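PDB 3SDO: nitrilotriacetate monooxygenase from Burkholderia pseudomallei, which probably acts as an FMN-dependent monooxygenase of the NtaA/SnaA/DszA family, using molecular oxygen to oxidise an organic substrate. Local coordinates for residues K8-G13 / R384-G389; A172-R175 / G180-F183; H147-A152 / G195-V200; V37-Y42 / L83-V88; S305-Q310 / Q334-N339. All blocks are in the same frame, centred on the assembly; numbering follows the deposited sequence. Where two conformers were deposited one is given.

Contact 1 of 5, residues K8-G13 / R384-G389; sequences KHIHFG and RWVDEG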
# COMPACT_ATOMS: atom_id res chain seq x y z
N LYS A 8 -29.82 -19.94 0.77
CA LYS A 8 -28.47 -20.00 0.27
C LYS A 8 -27.51 -19.13 1.08
O LYS A 8 -27.92 -18.14 1.69
CB LYS A 8 -28.41 -19.58 -1.20
CG LYS A 8 -28.70 -18.14 -1.47
CD LYS A 8 -28.69 -17.91 -2.98
CE LYS A 8 -28.85 -16.46 -3.36
NZ LYS A 8 -29.22 -16.34 -4.81
N HIS A 9 -26.24 -19.50 1.04
CA HIS A 9 -25.19 -18.71 1.64
C HIS A 9 -25.19 -17.23 1.18
O HIS A 9 -25.16 -16.93 -0.02
CB HIS A 9 -23.83 -19.35 1.38
CG HIS A 9 -22.68 -18.55 1.88
ND1 HIS A 9 -22.28 -18.54 3.20
CD2 HIS A 9 -21.84 -17.70 1.23
CE1 HIS A 9 -21.25 -17.74 3.34
NE2 HIS A 9 -20.96 -17.21 2.16
N ILE A 10 -25.23 -16.33 2.15
CA ILE A 10 -25.12 -14.90 1.90
C ILE A 10 -23.67 -14.49 2.11
O ILE A 10 -23.11 -14.69 3.20
CB ILE A 10 -26.06 -14.11 2.81
CG1 ILE A 10 -27.51 -14.54 2.52
CG2 ILE A 10 -25.84 -12.58 2.65
CD1 ILE A 10 -28.54 -13.94 3.48
N HIS A 11 -23.02 -13.97 1.06
CA HIS A 11 -21.64 -13.50 1.18
C HIS A 11 -21.58 -12.19 1.97
O HIS A 11 -22.46 -11.34 1.84
CB HIS A 11 -21.01 -13.26 -0.20
CG HIS A 11 -21.03 -14.46 -1.11
ND1 HIS A 11 -20.08 -15.46 -1.05
CD2 HIS A 11 -21.87 -14.80 -2.12
CE1 HIS A 11 -20.35 -16.37 -1.97
NE2 HIS A 11 -21.43 -15.99 -2.64
N PHE A 12 -20.53 -11.99 2.76
CA PHE A 12 -20.30 -10.71 3.43
C PHE A 12 -18.90 -10.20 3.23
O PHE A 12 -17.92 -10.97 3.24
CB PHE A 12 -20.53 -10.85 4.93
CG PHE A 12 -21.98 -11.04 5.28
CD1 PHE A 12 -22.78 -9.96 5.50
CD2 PHE A 12 -22.51 -12.31 5.37
CE1 PHE A 12 -24.13 -10.13 5.81
CE2 PHE A 12 -23.82 -12.49 5.69
CZ PHE A 12 -24.65 -11.39 5.91
N GLY A 13 -18.81 -8.89 3.11
CA GLY A 13 -17.55 -8.16 3.23
C GLY A 13 -17.68 -7.18 4.38
O GLY A 13 -18.79 -6.81 4.74
N ARG A 384 -34.69 -11.26 3.15
CA ARG A 384 -35.64 -10.67 2.21
C ARG A 384 -34.91 -10.03 1.02
O ARG A 384 -35.30 -10.25 -0.14
CB ARG A 384 -36.51 -9.62 2.91
CG ARG A 384 -37.49 -8.93 1.98
CD ARG A 384 -38.48 -8.05 2.71
NE ARG A 384 -37.94 -6.72 2.92
CZ ARG A 384 -38.13 -5.68 2.11
NH1 ARG A 384 -38.84 -5.79 1.00
NH2 ARG A 384 -37.58 -4.50 2.43
N TRP A 385 -33.87 -9.24 1.30
CA TRP A 385 -33.11 -8.58 0.22
C TRP A 385 -32.51 -9.60 -0.75
O TRP A 385 -32.51 -9.39 -1.96
CB TRP A 385 -31.98 -7.70 0.78
CG TRP A 385 -32.45 -6.37 1.30
CD1 TRP A 385 -33.50 -6.15 2.14
CD2 TRP A 385 -31.91 -5.08 1.00
NE1 TRP A 385 -33.64 -4.81 2.39
CE2 TRP A 385 -32.68 -4.13 1.69
CE3 TRP A 385 -30.83 -4.64 0.22
CZ2 TRP A 385 -32.41 -2.76 1.64
CZ3 TRP A 385 -30.57 -3.27 0.15
CH2 TRP A 385 -31.36 -2.35 0.87
N VAL A 386 -32.04 -10.71 -0.22
CA VAL A 386 -31.43 -11.78 -1.05
C VAL A 386 -32.51 -12.59 -1.79
O VAL A 386 -32.41 -12.78 -3.01
CB VAL A 386 -30.50 -12.67 -0.21
CG1 VAL A 386 -30.01 -13.89 -1.01
CG2 VAL A 386 -29.30 -11.84 0.26
N ASP A 387 -33.56 -13.00 -1.10
CA ASP A 387 -34.68 -13.72 -1.73
C ASP A 387 -35.28 -12.95 -2.90
O ASP A 387 -35.65 -13.54 -3.91
CB ASP A 387 -35.83 -13.96 -0.75
CG ASP A 387 -35.60 -15.11 0.19
OD1 ASP A 387 -34.61 -15.86 0.05
OD2 ASP A 387 -36.46 -15.26 1.07
N GLU A 388 -35.39 -11.63 -2.74
CA GLU A 388 -36.18 -10.83 -3.67
C GLU A 388 -35.33 -10.14 -4.71
O GLU A 388 -35.84 -9.32 -5.48
CB GLU A 388 -37.05 -9.83 -2.89
CG GLU A 388 -38.07 -10.50 -1.96
CD GLU A 388 -38.95 -11.51 -2.70
OE1 GLU A 388 -39.50 -11.10 -3.73
OE2 GLU A 388 -39.09 -12.68 -2.24
N GLY A 389 -34.04 -10.45 -4.76
CA GLY A 389 -33.18 -9.96 -5.85
C GLY A 389 -32.61 -8.56 -5.68
O GLY A 389 -32.48 -7.83 -6.65
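Val386 overlaps two side chains at once, and its two methyl groups divide the work. CG2 rests against the outer arm of Ile10, lying 3.9 Å from CD1 of Ile10 and equally near its CG1. CG1, the other methyl, meets the aliphatic part of Lys8, whose CE comes within 3.7 Å of Val386 CG1. The torsion of Val386 explains the split: with CG1 anti to the backbone N (chi1 172°), one methyl is turned to each partner. Lys8 arrives from the solvent side with its chain extended beyond CG, so that CE borders the apolar patch while the chain carries NZ on past it. No hydrogen bond spans the two segments, and their CA atoms approach no closer than 7.6 Å, between Ile10 and Val386. The helix ends just past Val386 in a Schellman motif in which Gly389, at positive phi, is the C-prime residue; Gly389 N makes a weak bond to Val386 O. The case illustrates how a barrel is packed just before the start of its first strand. Strand 11-15 runs between strands 56-59 and 393-396 of the parallel barrel, and helix 375-387 leads into the latter. Ile10, Val386 and Trp385 all touch Phe394 on strand 393-396, so the contact fits the last turn of this outer helix against the entry to the first strand and its neighbour.

Contact 2 of 5, residues A172-R175 / G180-F183; sequences ALVR and GRFF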
# COMPACT_ATOMS: atom_id res chain seq x y z
N ALA A 172 5.03 -20.53 -16.67
CA ALA A 172 6.14 -19.96 -17.43
C ALA A 172 7.47 -20.13 -16.72
O ALA A 172 8.51 -20.24 -17.38
CB ALA A 172 5.91 -18.48 -17.74
N LEU A 173 7.45 -20.13 -15.39
CA LEU A 173 8.69 -20.09 -14.61
C LEU A 173 9.17 -21.51 -14.32
O LEU A 173 8.80 -22.12 -13.30
CB LEU A 173 8.50 -19.27 -13.33
CG LEU A 173 8.32 -17.77 -13.58
CD1 LEU A 173 7.83 -17.07 -12.32
CD2 LEU A 173 9.64 -17.17 -14.04
N VAL A 174 10.01 -22.02 -15.21
CA VAL A 174 10.38 -23.43 -15.21
C VAL A 174 11.45 -23.72 -14.14
O VAL A 174 11.39 -24.75 -13.46
CB VAL A 174 10.89 -23.86 -16.60
CG1 VAL A 174 11.50 -25.26 -16.54
CG2 VAL A 174 9.75 -23.82 -17.61
N ARG A 175 12.41 -22.81 -14.00
CA ARG A 175 13.49 -22.95 -13.01
C ARG A 175 14.14 -24.34 -13.02
O ARG A 175 14.20 -25.03 -11.99
CB ARG A 175 12.96 -22.60 -11.63
CG ARG A 175 12.22 -21.29 -11.56
CD ARG A 175 12.22 -20.74 -10.14
NE ARG A 175 11.36 -19.58 -9.94
CZ ARG A 175 10.04 -19.62 -9.75
NH1 ARG A 175 9.37 -20.76 -9.78
NH2 ARG A 175 9.37 -18.49 -9.54
N GLY A 180 19.61 -25.11 -16.67
CA GLY A 180 19.78 -23.68 -16.43
C GLY A 180 18.71 -22.80 -17.05
O GLY A 180 18.81 -21.58 -16.99
N ARG A 181 17.67 -23.40 -17.63
CA ARG A 181 16.58 -22.64 -18.23
C ARG A 181 15.63 -22.15 -17.12
O ARG A 181 14.97 -22.94 -16.44
CB ARG A 181 15.84 -23.49 -19.28
CG ARG A 181 14.58 -22.84 -19.87
CD ARG A 181 13.85 -23.71 -20.92
NE ARG A 181 13.22 -24.90 -20.33
CZ ARG A 181 12.03 -25.40 -20.69
NH1 ARG A 181 11.31 -24.83 -21.64
NH2 ARG A 181 11.54 -26.47 -20.08
N PHE A 182 15.57 -20.83 -16.94
CA PHE A 182 14.82 -20.23 -15.85
C PHE A 182 13.33 -20.12 -16.20
O PHE A 182 12.47 -20.34 -15.34
CB PHE A 182 15.40 -18.87 -15.52
CG PHE A 182 14.76 -18.22 -14.33
CD1 PHE A 182 13.89 -17.15 -14.49
CD2 PHE A 182 15.03 -18.68 -13.06
CE1 PHE A 182 13.32 -16.54 -13.41
CE2 PHE A 182 14.44 -18.08 -11.95
CZ PHE A 182 13.59 -17.02 -12.12
N PHE A 183 13.02 -19.76 -17.44
CA PHE A 183 11.63 -19.63 -17.88
C PHE A 183 11.48 -19.96 -19.37
O PHE A 183 12.47 -19.94 -20.10
CB PHE A 183 11.12 -18.21 -17.62
CG PHE A 183 11.63 -17.18 -18.60
CD1 PHE A 183 12.96 -16.82 -18.63
CD2 PHE A 183 10.76 -16.56 -19.49
CE1 PHE A 183 13.43 -15.84 -19.54
CE2 PHE A 183 11.23 -15.60 -20.38
CZ PHE A 183 12.57 -15.25 -20.40
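Arg175 and Phe182 meet through both backbone and side chain. Among the polar links, Arg175 N donates to Phe182 O at 2.8 Å and nearly straight (168°), although the N-H comes from well above the carbonyl plane. Beside it, Phe183 CA approaches Ala172 O to 3.2 Å, a bent CA-H...O contact. Gly180 and Arg181 together face Asp176, a G1 beta bulge, with Gly180 at positive phi.

Apolar packing is centred on the Phe182 ring, which is flanked by two side chains pointing the same way as itself. Leu173 CD2 lies 3.8 Å from Phe182 CE1 and also touches Phe183 CB. Arg175 CD reaches Phe182 CE2 at 3.9 Å, both approaches being oblique to the ring. The extended Arg175 chain runs alongside, with its guanidinium turned 84° from the ring plane, and Leu173 CB lies over one face of that guanidinium.

A third kind of contact pairs a branched aliphatic group with a charged plane: Val174 CG2 sits over one face of the Arg181 guanidinium, toward its rim, and Val174 CG1 is 3.7 Å from Arg181 NH2.

The second subunit completes the setting, its Trp26 meeting Phe182 edge-to-face and its Asp34 packing on Arg175. The chemistry is thus that of a locally pinned loop: across this contact the two arginines act through methylenes and guanidinium faces, not through charge pairing, and the loop offers an aromatic surface to the partner chain.

Contact 3 of 5, residues H147-A152 / G195-V200; sequences HAQRYA and GRFFSV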
# COMPACT_ATOMS: atom_id res chain seq x y z
N HIS A 147 -14.38 15.61 -16.19
CA HIS A 147 -15.27 14.57 -15.68
C HIS A 147 -15.85 13.70 -16.79
O HIS A 147 -16.07 12.51 -16.59
CB HIS A 147 -16.40 15.18 -14.84
CG HIS A 147 -15.93 15.77 -13.55
ND1 HIS A 147 -14.90 15.23 -12.81
CD2 HIS A 147 -16.37 16.85 -12.85
CE1 HIS A 147 -14.71 15.96 -11.72
NE2 HIS A 147 -15.60 16.95 -11.72
N ALA A 148 -16.05 14.29 -17.97
CA ALA A 148 -16.67 13.58 -19.09
C ALA A 148 -15.86 12.37 -19.55
O ALA A 148 -16.42 11.45 -20.14
CB ALA A 148 -16.92 14.54 -20.27
N GLN A 149 -14.55 12.38 -19.28
CA GLN A 149 -13.67 11.30 -19.71
C GLN A 149 -13.34 10.32 -18.61
O GLN A 149 -12.60 9.37 -18.86
CB GLN A 149 -12.36 11.89 -20.27
CG GLN A 149 -12.57 12.79 -21.48
CD GLN A 149 -13.27 12.07 -22.63
OE1 GLN A 149 -12.91 10.94 -22.98
NE2 GLN A 149 -14.28 12.72 -23.21
N ARG A 150 -13.89 10.51 -17.41
CA ARG A 150 -13.47 9.69 -16.27
C ARG A 150 -13.77 8.20 -16.46
O ARG A 150 -13.00 7.36 -16.00
CB ARG A 150 -14.02 10.22 -14.93
CG ARG A 150 -15.51 10.00 -14.67
CD ARG A 150 -15.98 10.75 -13.39
NE ARG A 150 -17.41 10.55 -13.10
CZ ARG A 150 -18.42 11.20 -13.68
NH1 ARG A 150 -18.21 12.13 -14.61
NH2 ARG A 150 -19.68 10.92 -13.34
N TYR A 151 -14.85 7.86 -17.18
CA TYR A 151 -15.16 6.46 -17.45
C TYR A 151 -14.30 5.84 -18.55
O TYR A 151 -13.86 4.70 -18.43
CB TYR A 151 -16.65 6.27 -17.75
CG TYR A 151 -17.50 6.60 -16.54
CD1 TYR A 151 -17.59 5.72 -15.46
CD2 TYR A 151 -18.17 7.82 -16.45
CE1 TYR A 151 -18.37 6.04 -14.34
CE2 TYR A 151 -18.94 8.14 -15.34
CZ TYR A 151 -19.03 7.25 -14.30
OH TYR A 151 -19.80 7.60 -13.21
N ALA A 152 -14.07 6.59 -19.62
CA ALA A 152 -13.18 6.15 -20.70
C ALA A 152 -11.77 5.89 -20.14
O ALA A 152 -11.16 4.86 -20.44
CB ALA A 152 -13.15 7.17 -21.84
N GLY A 195 -3.16 3.26 -26.56
CA GLY A 195 -4.55 3.70 -26.52
C GLY A 195 -4.64 5.21 -26.49
O GLY A 195 -3.64 5.90 -26.62
N ARG A 196 -5.84 5.73 -26.28
CA ARG A 196 -6.04 7.19 -26.28
C ARG A 196 -5.38 7.83 -25.05
O ARG A 196 -4.83 8.91 -25.15
CB ARG A 196 -7.53 7.56 -26.34
N PHE A 197 -5.44 7.16 -23.90
CA PHE A 197 -4.92 7.72 -22.65
C PHE A 197 -3.64 7.07 -22.14
O PHE A 197 -2.92 7.70 -21.38
CB PHE A 197 -5.97 7.67 -21.54
CG PHE A 197 -7.21 8.46 -21.86
CD1 PHE A 197 -7.18 9.84 -21.85
CD2 PHE A 197 -8.41 7.81 -22.19
CE1 PHE A 197 -8.33 10.59 -22.17
CE2 PHE A 197 -9.55 8.53 -22.51
CZ PHE A 197 -9.51 9.93 -22.50
N PHE A 198 -3.35 5.83 -22.53
CA PHE A 198 -2.13 5.18 -22.02
C PHE A 198 -1.33 4.51 -23.13
O PHE A 198 -1.89 4.01 -24.09
CB PHE A 198 -2.46 4.14 -20.93
CG PHE A 198 -3.24 4.71 -19.78
CD1 PHE A 198 -2.58 5.38 -18.74
CD2 PHE A 198 -4.63 4.58 -19.73
CE1 PHE A 198 -3.31 5.93 -17.67
CE2 PHE A 198 -5.35 5.12 -18.66
CZ PHE A 198 -4.69 5.80 -17.63
N SER A 199 -0.01 4.52 -22.95
CA SER A 199 0.92 3.73 -23.77
C SER A 199 1.84 2.94 -22.84
O SER A 199 2.67 3.53 -22.13
CB SER A 199 1.74 4.65 -24.68
OG SER A 199 0.89 5.32 -25.58
N VAL A 200 1.68 1.61 -22.84
CA VAL A 200 2.38 0.71 -21.91
C VAL A 200 2.80 -0.59 -22.63
O VAL A 200 1.95 -1.37 -23.06
CB VAL A 200 1.49 0.37 -20.69
CG1 VAL A 200 2.20 -0.66 -19.75
CG2 VAL A 200 1.09 1.64 -19.94
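Phe197 lays its ring tip between Gln149, at the end of the 3-10 turn 147-149, and Ala152 in the first turn of helix 150-165. This is the close part of the contact. Gln149 OE1 lies 3.6 Å from Phe197 CZ, where the slightly positive C-H rim probably suits a carbonyl oxygen. The chain of Gln149 bends at chi2 (-58°), which brings OE1 to the ring edge, with amide and ring planes 37° apart. Ala152 CB touches Phe197 CE2 obliquely at 3.9 Å.

The surroundings are looser: Phe197 and Ala152 are exposed, no hydrogen bond joins the segments, and Arg196, whose CB lies over one face of the Phe197 ring, has no modelled side chain beyond that atom.

Local to segment 147-152, Arg150 NH1 donates to His147 O at 2.9 Å, while Arg150 N reaches the same oxygen from the opposite face of its plane. Glu156, further along helix 150-165, accepts through its carboxylate from the backbone N of Phe197 and of Phe198.

The segment 195-198 is the turn of a small antiparallel hairpin, closed by Gly195 N to Phe198 O at 2.9 Å, docked on a helix. His147 in the 3-10 turn and Tyr151 in the helix, whose OH bonds to Ser222, take no part in the Phe197 packing; all three are predicted to bind FMN, consistent with a flavin site nearby as in luciferase-like barrels.

Contact 4 of 5, residues V37-Y42 / L83-V88; sequences VNFDFY and LSALAV. With EDO (1,2-ethanediol), chain C.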
# COMPACT_ATOMS: atom_id res chain seq x y z
N VAL A 37 -5.90 5.34 12.48
CA VAL A 37 -4.49 5.12 12.20
C VAL A 37 -3.83 4.33 13.35
O VAL A 37 -2.71 4.62 13.79
CB VAL A 37 -3.76 6.46 11.92
CG1 VAL A 37 -4.16 7.00 10.58
CG2 VAL A 37 -4.06 7.49 13.00
N ASN A 38 -4.55 3.32 13.81
CA ASN A 38 -4.06 2.39 14.84
C ASN A 38 -3.99 1.01 14.18
O ASN A 38 -5.04 0.35 14.02
CB ASN A 38 -5.04 2.39 16.02
CG ASN A 38 -4.61 1.46 17.15
OD1 ASN A 38 -4.24 0.31 16.92
ND2 ASN A 38 -4.62 1.98 18.37
N PHE A 39 -2.78 0.57 13.81
CA PHE A 39 -2.63 -0.67 13.05
C PHE A 39 -3.18 -1.90 13.77
O PHE A 39 -3.90 -2.69 13.18
CB PHE A 39 -1.18 -0.94 12.62
CG PHE A 39 -1.03 -2.24 11.87
CD1 PHE A 39 -1.58 -2.39 10.60
CD2 PHE A 39 -0.36 -3.32 12.43
CE1 PHE A 39 -1.49 -3.60 9.91
CE2 PHE A 39 -0.27 -4.52 11.76
CZ PHE A 39 -0.82 -4.66 10.49
N ASP A 40 -2.85 -2.05 15.04
CA ASP A 40 -3.33 -3.20 15.79
C ASP A 40 -4.86 -3.28 15.85
O ASP A 40 -5.42 -4.37 15.89
CB ASP A 40 -2.78 -3.18 17.20
CG ASP A 40 -1.29 -3.50 17.27
OD1 ASP A 40 -0.66 -3.95 16.28
OD2 ASP A 40 -0.76 -3.25 18.35
N PHE A 41 -5.53 -2.14 15.88
CA PHE A 41 -7.00 -2.12 15.77
C PHE A 41 -7.50 -2.75 14.48
O PHE A 41 -8.42 -3.59 14.52
CB PHE A 41 -7.53 -0.70 15.90
CG PHE A 41 -9.02 -0.59 15.74
CD1 PHE A 41 -9.86 -0.97 16.78
CD2 PHE A 41 -9.57 -0.12 14.57
CE1 PHE A 41 -11.25 -0.85 16.65
CE2 PHE A 41 -10.96 0.01 14.45
CZ PHE A 41 -11.78 -0.36 15.48
N TYR A 42 -6.91 -2.37 13.33
CA TYR A 42 -7.27 -3.02 12.07
C TYR A 42 -7.02 -4.55 12.09
O TYR A 42 -7.84 -5.30 11.57
CB TYR A 42 -6.56 -2.40 10.86
CG TYR A 42 -7.04 -1.02 10.47
CD1 TYR A 42 -6.54 0.10 11.11
CD2 TYR A 42 -7.95 -0.83 9.45
CE1 TYR A 42 -6.95 1.36 10.78
CE2 TYR A 42 -8.37 0.45 9.10
CZ TYR A 42 -7.84 1.53 9.75
OH TYR A 42 -8.24 2.80 9.42
N LEU A 83 -3.05 -3.30 3.57
CA LEU A 83 -3.53 -4.62 3.21
C LEU A 83 -2.41 -5.66 3.19
O LEU A 83 -2.62 -6.83 3.54
CB LEU A 83 -4.25 -4.56 1.86
CG LEU A 83 -5.63 -3.89 1.93
CD1 LEU A 83 -6.20 -3.70 0.51
CD2 LEU A 83 -6.62 -4.69 2.80
N SER A 84 -1.20 -5.22 2.83
CA SER A 84 -0.05 -6.10 2.74
C SER A 84 0.38 -6.54 4.16
O SER A 84 0.68 -7.70 4.39
CB SER A 84 1.10 -5.39 2.02
OG SER A 84 0.78 -5.13 0.65
N ALA A 85 0.38 -5.59 5.09
CA ALA A 85 0.63 -5.88 6.51
C ALA A 85 -0.47 -6.82 7.10
O ALA A 85 -0.16 -7.77 7.79
CB ALA A 85 0.76 -4.55 7.31
N LEU A 86 -1.74 -6.55 6.79
CA LEU A 86 -2.85 -7.38 7.26
C LEU A 86 -2.79 -8.82 6.71
O LEU A 86 -3.12 -9.78 7.42
CB LEU A 86 -4.22 -6.75 6.91
CG LEU A 86 -4.61 -5.50 7.70
CD1 LEU A 86 -5.93 -4.98 7.21
CD2 LEU A 86 -4.67 -5.78 9.20
N ALA A 87 -2.34 -8.96 5.46
CA ALA A 87 -2.27 -10.26 4.76
C ALA A 87 -1.52 -11.28 5.59
O ALA A 87 -1.90 -12.44 5.72
CB ALA A 87 -1.57 -10.08 3.42
N VAL A 88 -0.43 -10.81 6.18
CA VAL A 88 0.55 -11.64 6.83
C VAL A 88 0.11 -12.01 8.28
O VAL A 88 0.64 -12.94 8.91
CB VAL A 88 1.91 -10.86 6.67
CG1 VAL A 88 2.59 -10.62 7.96
CG2 VAL A 88 2.74 -11.50 5.57
C1 EDO C . 0.38 2.79 16.04
O1 EDO C . -0.87 2.29 16.58
C2 EDO C . 0.27 2.97 14.52
O2 EDO C . -0.10 1.74 13.85
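The side chains of Phe39 and Leu86 run antiparallel, one alongside the other, each reaching from its own helix toward the other. With CG anti to the backbone N (chi1 179°), Phe39 points its ring across, its far end on the other helix. There Ala85 CB meets Phe39 CZ at 3.6 Å, and Leu86 CD2 lies 3.9 Å from Phe39 CE1; both touch the ring obliquely. The same Leu86 methyl also leans on Tyr42, 4.2 Å from CB of Tyr42 and close to its carbonyl carbon. The Tyr42 ring turns away from this contact, its OH bonded to Ser36 O and its ring against Phe77.

Behind the apolar layer the helix start is well defined. Asn38 is the N-cap: its OD1 accepts from Phe41 N at 3.0 Å, with the N-H above the carbonyl plane. Phe39 N, in the same first turn, donates to O2 of a bound 1,2-ethanediol at 2.9 Å, probably a molecule from the crystallisation liquor.

The second subunit packs here as well, its Val88 touching Phe39 and its Phe39 touching Val88, while Ala85 meets Ser84 of that chain. In a (beta/alpha)8 barrel of the luciferase-like family, helices 39-51 and 79-88 are the outer-layer helices that follow strands 11-15 and 56-59. Their packing here is at the same time part of the dimer interface.

Contact 5 of 5, residues S305-Q310 / Q334-N339; sequences SHFFQQ and QSTTDN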
# COMPACT_ATOMS: atom_id res chain seq x y z
N SER A 305 -27.61 24.69 9.56
CA SER A 305 -27.25 26.07 9.18
C SER A 305 -26.82 26.15 7.70
O SER A 305 -27.14 27.10 7.00
CB SER A 305 -26.13 26.56 10.12
OG SER A 305 -25.81 27.94 9.95
N HIS A 306 -26.11 25.13 7.25
CA HIS A 306 -25.65 24.99 5.86
C HIS A 306 -26.78 25.16 4.82
O HIS A 306 -26.58 25.74 3.74
CB HIS A 306 -24.96 23.60 5.73
CG HIS A 306 -24.62 23.19 4.33
ND1 HIS A 306 -23.66 23.83 3.57
CD2 HIS A 306 -25.08 22.17 3.56
CE1 HIS A 306 -23.57 23.24 2.39
NE2 HIS A 306 -24.42 22.23 2.36
N PHE A 307 -27.96 24.64 5.13
CA PHE A 307 -29.06 24.65 4.19
C PHE A 307 -29.85 25.95 4.21
O PHE A 307 -30.62 26.21 3.30
CB PHE A 307 -29.96 23.45 4.44
CG PHE A 307 -29.28 22.12 4.18
CD1 PHE A 307 -28.79 21.82 2.92
CD2 PHE A 307 -29.13 21.18 5.19
CE1 PHE A 307 -28.16 20.60 2.67
CE2 PHE A 307 -28.49 19.96 4.95
CZ PHE A 307 -28.01 19.67 3.69
N PHE A 308 -29.65 26.76 5.25
CA PHE A 308 -30.42 27.99 5.43
C PHE A 308 -29.52 29.24 5.43
O PHE A 308 -29.70 30.14 6.26
CB PHE A 308 -31.22 27.91 6.73
CG PHE A 308 -32.36 26.94 6.68
CD1 PHE A 308 -33.61 27.35 6.23
CD2 PHE A 308 -32.19 25.64 7.10
CE1 PHE A 308 -34.67 26.47 6.20
CE2 PHE A 308 -33.24 24.75 7.09
CZ PHE A 308 -34.49 25.16 6.64
N GLN A 309 -28.57 29.30 4.51
CA GLN A 309 -27.69 30.46 4.35
C GLN A 309 -27.01 30.88 5.67
O GLN A 309 -26.93 32.07 6.00
CB GLN A 309 -28.47 31.64 3.74
CG GLN A 309 -29.11 31.31 2.38
CD GLN A 309 -29.72 32.52 1.68
OE1 GLN A 309 -30.66 33.14 2.18
NE2 GLN A 309 -29.24 32.80 0.47
N GLN A 310 -26.51 29.88 6.40
CA GLN A 310 -25.79 30.06 7.67
C GLN A 310 -26.60 30.70 8.79
O GLN A 310 -26.04 31.36 9.67
CB GLN A 310 -24.48 30.81 7.48
CG GLN A 310 -23.50 30.03 6.59
CD GLN A 310 -23.28 30.70 5.27
OE1 GLN A 310 -24.13 30.63 4.38
NE2 GLN A 310 -22.13 31.36 5.13
N GLN A 334 -32.96 24.76 -1.92
CA GLN A 334 -34.36 25.03 -1.59
C GLN A 334 -35.23 23.78 -1.50
O GLN A 334 -36.14 23.74 -0.69
CB GLN A 334 -35.00 26.02 -2.55
CG GLN A 334 -34.47 27.44 -2.44
CD GLN A 334 -33.20 27.66 -3.25
OE1 GLN A 334 -32.68 26.73 -3.88
NE2 GLN A 334 -32.71 28.89 -3.24
N SER A 335 -34.94 22.77 -2.33
CA SER A 335 -35.70 21.52 -2.27
C SER A 335 -35.44 20.77 -0.96
O SER A 335 -36.34 20.11 -0.41
CB SER A 335 -35.37 20.61 -3.48
OG SER A 335 -34.33 19.69 -3.18
N THR A 336 -34.21 20.85 -0.47
CA THR A 336 -33.87 20.24 0.81
C THR A 336 -34.51 21.01 1.96
O THR A 336 -35.03 20.41 2.91
CB THR A 336 -32.34 20.15 1.03
OG1 THR A 336 -31.77 19.37 -0.01
CG2 THR A 336 -32.03 19.48 2.35
N THR A 337 -34.51 22.34 1.88
CA THR A 337 -35.13 23.12 2.94
C THR A 337 -36.64 22.86 2.95
O THR A 337 -37.25 22.77 4.02
CB THR A 337 -34.78 24.64 2.90
OG1 THR A 337 -35.18 25.22 1.65
CG2 THR A 337 -33.30 24.83 3.12
N ASP A 338 -37.23 22.68 1.76
CA ASP A 338 -38.64 22.27 1.67
C ASP A 338 -38.86 20.91 2.35
O ASP A 338 -39.84 20.73 3.08
CB ASP A 338 -39.10 22.22 0.21
CG ASP A 338 -39.37 23.61 -0.38
OD1 ASP A 338 -39.44 24.60 0.37
OD2 ASP A 338 -39.52 23.70 -1.62
N ASN A 339 -37.97 19.95 2.11
CA ASN A 339 -38.11 18.63 2.75
C ASN A 339 -38.08 18.76 4.26
O ASN A 339 -38.86 18.14 4.98
CB ASN A 339 -36.99 17.67 2.32
CG ASN A 339 -37.06 17.28 0.87
OD1 ASN A 339 -38.10 17.42 0.21
ND2 ASN A 339 -35.95 16.75 0.36
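Thr337, whose methyl packs across the contact, uses its hydroxyl within its own helix: Thr337 OG1 donates to Gln334 O at 2.9 Å, and Asp338 N grips the same oxygen from the same face of its plane. That bond goes with chi1 of 59°, which holds OG1 between the backbone N and the carbonyl carbon and leaves CG2 anti to the carbonyl carbon, facing Phe307 and Phe308. The methyl then lies over the face of Phe308, Thr337 CG2 being 3.8 Å from the ring centroid and 13° off its normal. One residue earlier the pattern recurs, with Thr336 CG2 4.0 Å from the centroid of Phe307 and only 9° off the normal; His306 CD2 lies against the opposite face. Thr337 CG2 also packs 3.8 Å from Phe307 CB. Phe307 O has Ser330 OG as a hydrogen-bonding partner. Ser305 O accepts from Phe308 N and, from the other face, from Gln310 N at 2.9 Å. Phe333 meets Phe307 edge-to-face, and Val358 of helix 351-363 packs on Phe307 too. Two CH-pi contacts thus join the segments without any bond across, the Thr337 hydroxyl being spent locally so that Thr337 meets the interface through carbon, its methyl and CB.

How the contacts relate
From the N terminus, contact 1 opens at 8-13 and closes last, at 384-389, so the other four lie nested in its loop and it joins the chain leading into the first barrel strand to helix 375-387. Contact 4 comes next and closes within the first half of the barrel, linking helices 39-51 and 79-88. Contact 3 then spans from 147-152 to 195-200, with contact 2 nested inside it in the long excursion after helix 150-165. Contact 5 closes a later, helix-free loop between 305-310 and 334-339. None cross. Contacts 2, 3 and 4 touch the second subunit; contacts 2 and 5, with centres about 67 Å apart, lie on opposite sides of the chain's centre.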